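Local coordinates for NYN domain-containing protein (Vibrio parahaemolyticus, PDB 2QIP), which is of uncharacterised function but contains a NYN domain of the PIN clan and probably acts as an RNA nuclease, at residues Glu10-Leu15 with Lys46-Ala51. Numbering follows the deposited sequence.
Sequences EKIAIL and KEVVSA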
ATOM      1  N   GLU A  10      -0.732 -27.869  -1.464  1.00 18.47           N
ATOM      2  CA  GLU A  10      -1.016 -26.509  -0.985  1.00 15.79           C
ATOM      3  C   GLU A  10      -0.762 -25.525  -2.123  1.00 14.66           C
ATOM      4  O   GLU A  10       0.305 -25.543  -2.745  1.00 14.50           O
ATOM      5  CB  GLU A  10      -0.136 -26.146   0.216  1.00 14.94           C
ATOM      6  CG  GLU A  10      -0.524 -24.819   0.849  1.00 15.01           C
ATOM      7  CD  GLU A  10       0.414 -24.354   1.957  1.00 16.01           C
ATOM      8  OE1 GLU A  10       1.632 -24.562   1.845  1.00 20.23           O
ATOM      9  OE2 GLU A  10      -0.073 -23.757   2.944  1.00 18.14           O
ATOM     10  N   LYS A  11      -1.747 -24.676  -2.396  1.00 13.18           N
ATOM     11  CA  LYS A  11      -1.616 -23.647  -3.426  1.00 12.91           C
ATOM     12  C   LYS A  11      -0.984 -22.407  -2.804  1.00 12.01           C
ATOM     13  O   LYS A  11      -1.446 -21.935  -1.764  1.00 11.63           O
ATOM     14  CB  LYS A  11      -3.000 -23.291  -3.975  1.00 13.76           C
ATOM     15  CG  LYS A  11      -3.558 -24.331  -4.964  1.00 14.49           C
ATOM     16  CD  LYS A  11      -4.981 -23.933  -5.427  1.00 17.31           C
ATOM     17  CE  LYS A  11      -5.455 -24.847  -6.544  1.00 23.63           C
ATOM     18  NZ  LYS A  11      -6.834 -24.494  -7.008  1.00 28.16           N
ATOM     19  N   ILE A  12       0.054 -21.867  -3.443  1.00 11.65           N
ATOM     20  CA  ILE A  12       0.755 -20.703  -2.916  1.00 11.85           C
ATOM     21  C   ILE A  12       0.855 -19.580  -3.941  1.00 10.80           C
ATOM     22  O   ILE A  12       0.868 -19.804  -5.159  1.00 11.55           O
ATOM     23  CB  ILE A  12       2.172 -21.046  -2.397  1.00 12.19           C
ATOM     24  CG1 ILE A  12       3.111 -21.463  -3.535  1.00 12.13           C
ATOM     25  CG2 ILE A  12       2.077 -22.107  -1.301  1.00 12.00           C
ATOM     26  CD1 ILE A  12       4.565 -21.659  -3.086  1.00 11.82           C
ATOM     27  N   ALA A  13       0.904 -18.360  -3.413  1.00 10.42           N
ATOM     28  CA  ALA A  13       1.307 -17.188  -4.192  1.00 10.78           C
ATOM     29  C   ALA A  13       2.537 -16.618  -3.532  1.00 10.91           C
ATOM     30  O   ALA A  13       2.560 -16.505  -2.309  1.00 12.54           O
ATOM     31  CB  ALA A  13       0.216 -16.140  -4.182  1.00 11.77           C
ATOM     32  N   ILE A  14       3.523 -16.227  -4.337  1.00 10.79           N
ATOM     33  CA  ILE A  14       4.739 -15.623  -3.792  1.00 10.37           C
ATOM     34  C   ILE A  14       4.802 -14.177  -4.278  1.00 10.78           C
ATOM     35  O   ILE A  14       4.580 -13.919  -5.461  1.00 11.21           O
ATOM     36  CB  ILE A  14       6.006 -16.382  -4.259  1.00 10.69           C
ATOM     37  CG1 ILE A  14       5.970 -17.850  -3.824  1.00 12.36           C
ATOM     38  CG2 ILE A  14       7.263 -15.680  -3.697  1.00 12.91           C
ATOM     39  CD1 ILE A  14       7.031 -18.705  -4.468  1.00 13.99           C
ATOM     40  N   LEU A  15       5.099 -13.253  -3.358  1.00  9.93           N
ATOM     41  CA  LEU A  15       5.332 -11.845  -3.706  1.00 10.29           C
ATOM     42  C   LEU A  15       6.646 -11.433  -3.062  1.00 10.39           C
ATOM     43  O   LEU A  15       6.775 -11.495  -1.832  1.00 11.13           O
ATOM     44  CB  LEU A  15       4.220 -10.931  -3.193  1.00 10.75           C
ATOM     45  CG  LEU A  15       2.835 -11.124  -3.830  1.00 10.54           C
ATOM     46  CD1 LEU A  15       2.017 -12.212  -3.107  1.00 11.84           C
ATOM     47  CD2 LEU A  15       2.094  -9.790  -3.821  1.00 11.49           C
ATOM     48  N   LYS A  46       4.520 -27.756  -3.468  1.00 15.91           N
ATOM     49  CA  LYS A  46       3.491 -26.715  -3.559  1.00 14.67           C
ATOM     50  C   LYS A  46       3.053 -26.534  -4.990  1.00 14.46           C
ATOM     51  O   LYS A  46       3.827 -26.778  -5.920  1.00 15.33           O
ATOM     52  CB  LYS A  46       4.018 -25.383  -3.008  1.00 14.84           C
ATOM     53  CG  LYS A  46       4.617 -25.466  -1.624  1.00 14.10           C
ATOM     54  CD  LYS A  46       3.568 -25.913  -0.586  1.00 15.85           C
ATOM     55  CE  LYS A  46       4.249 -26.287   0.723  1.00 17.87           C
ATOM     56  NZ  LYS A  46       3.252 -26.841   1.684  1.00 20.60           N
ATOM     57  N   GLU A  47       1.790 -26.116  -5.156  1.00 13.76           N
ATOM     58  CA  GLU A  47       1.308 -25.658  -6.448  1.00 15.22           C
ATOM     59  C   GLU A  47       1.474 -24.144  -6.506  1.00 14.20           C
ATOM     60  O   GLU A  47       0.845 -23.398  -5.743  1.00 14.17           O
ATOM     61  CB  GLU A  47      -0.157 -26.046  -6.674  1.00 15.49           C
ATOM     62  CG  GLU A  47      -0.680 -25.505  -8.012  1.00 18.24           C
ATOM     63  CD  GLU A  47      -2.142 -25.807  -8.271  1.00 19.09           C
ATOM     64  OE1 GLU A  47      -2.730 -26.617  -7.533  1.00 23.52           O
ATOM     65  OE2 GLU A  47      -2.693 -25.207  -9.224  1.00 25.93           O
ATOM     66  N   VAL A  48       2.339 -23.687  -7.399  1.00 14.03           N
ATOM     67  CA  VAL A  48       2.632 -22.266  -7.478  1.00 14.12           C
ATOM     68  C   VAL A  48       1.594 -21.635  -8.401  1.00 14.26           C
ATOM     69  O   VAL A  48       1.647 -21.787  -9.626  1.00 15.69           O
ATOM     70  CB  VAL A  48       4.059 -21.989  -7.986  1.00 14.70           C
ATOM     71  CG1 VAL A  48       4.305 -20.498  -8.035  1.00 16.13           C
ATOM     72  CG2 VAL A  48       5.064 -22.700  -7.108  1.00 16.14           C
ATOM     73  N   VAL A  49       0.624 -20.962  -7.796  1.00 13.19           N
ATOM     74  CA  VAL A  49      -0.429 -20.311  -8.575  1.00 13.24           C
ATOM     75  C   VAL A  49       0.074 -19.011  -9.182  1.00 13.51           C
ATOM     76  O   VAL A  49      -0.310 -18.635 -10.280  1.00 14.53           O
ATOM     77  CB  VAL A  49      -1.674 -20.092  -7.696  1.00 13.28           C
ATOM     78  CG1 VAL A  49      -2.730 -19.249  -8.418  1.00 13.73           C
ATOM     79  CG2 VAL A  49      -2.250 -21.444  -7.242  1.00 14.81           C
ATOM     80  N   SER A  50       0.930 -18.317  -8.443  1.00 12.68           N
ATOM     81  CA  SER A  50       1.440 -17.024  -8.863  1.00 12.69           C
ATOM     82  C   SER A  50       2.760 -16.787  -8.168  1.00 12.05           C
ATOM     83  O   SER A  50       2.918 -17.155  -6.995  1.00 12.08           O
ATOM     84  CB  SER A  50       0.442 -15.919  -8.466  1.00 12.59           C
ATOM     85  OG  SER A  50       0.906 -14.630  -8.826  1.00 14.52           O
ATOM     86  N   ALA A  51       3.704 -16.178  -8.879  1.00 12.43           N
ATOM     87  CA  ALA A  51       4.980 -15.812  -8.278  1.00 12.15           C
ATOM     88  C   ALA A  51       5.472 -14.551  -8.952  1.00 12.86           C
ATOM     89  O   ALA A  51       5.788 -14.549 -10.154  1.00 14.31           O
ATOM     90  CB  ALA A  51       6.002 -16.937  -8.395  1.00 12.13           C
TER
HETATM   91  O   HOH W   1       1.732 -29.149  -0.105  1.00 25.81           O
HETATM   92  O   HOH W   2       1.918 -13.646  -6.554  1.00 14.33           O
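Glu10-Leu15 and Lys46-Ala51 pair as parallel strands through four backbone hydrogen bonds, and the short axes of 10-15 and 46-48 approach to 4.7 Å at 43°. Ile12 shows the bonding pattern: its N donates to Glu47 O with an N-H...O angle of 167°, and its O accepts from Val49 N at 2.9 Å. Ile12 pairs with Val48 but Ala13 with Ser50, a one-residue slip that defines a beta bulge at Val49; Ser50 N, 3.6 Å from Ile12 O, is buried without a partner. Beyond the bulge, Ile14 N donates to Ser50 O, and a water links Ile14 O to Ser50 OG. These are neighbouring strands of the six-stranded parallel sheet, order 3-2-1-4-5-6, of a PIN-like alpha/beta domain; helix 35-42 packs on the Ile14 and Ala51 face, helix 95-105 on that of Ala13 and Ser50. The bend of Lys46 at chi2 (-62°) sets its CD beside Glu10; farther out, NZ forms a salt bridge with Glu10 OE1 at 2.8 Å, approaching from above the carboxylate plane, while Glu10 OE2 forms a second, with Arg111. Ile12 CD1 lies 3.8 Å from Lys46 CB, the two side chains crossing at about a right angle. Lys11 and Glu47 run side by side: Lys11 CE reaches Glu47 OE1 at 3.4 Å, yet Lys11 NZ stays 4.7 Å from that oxygen.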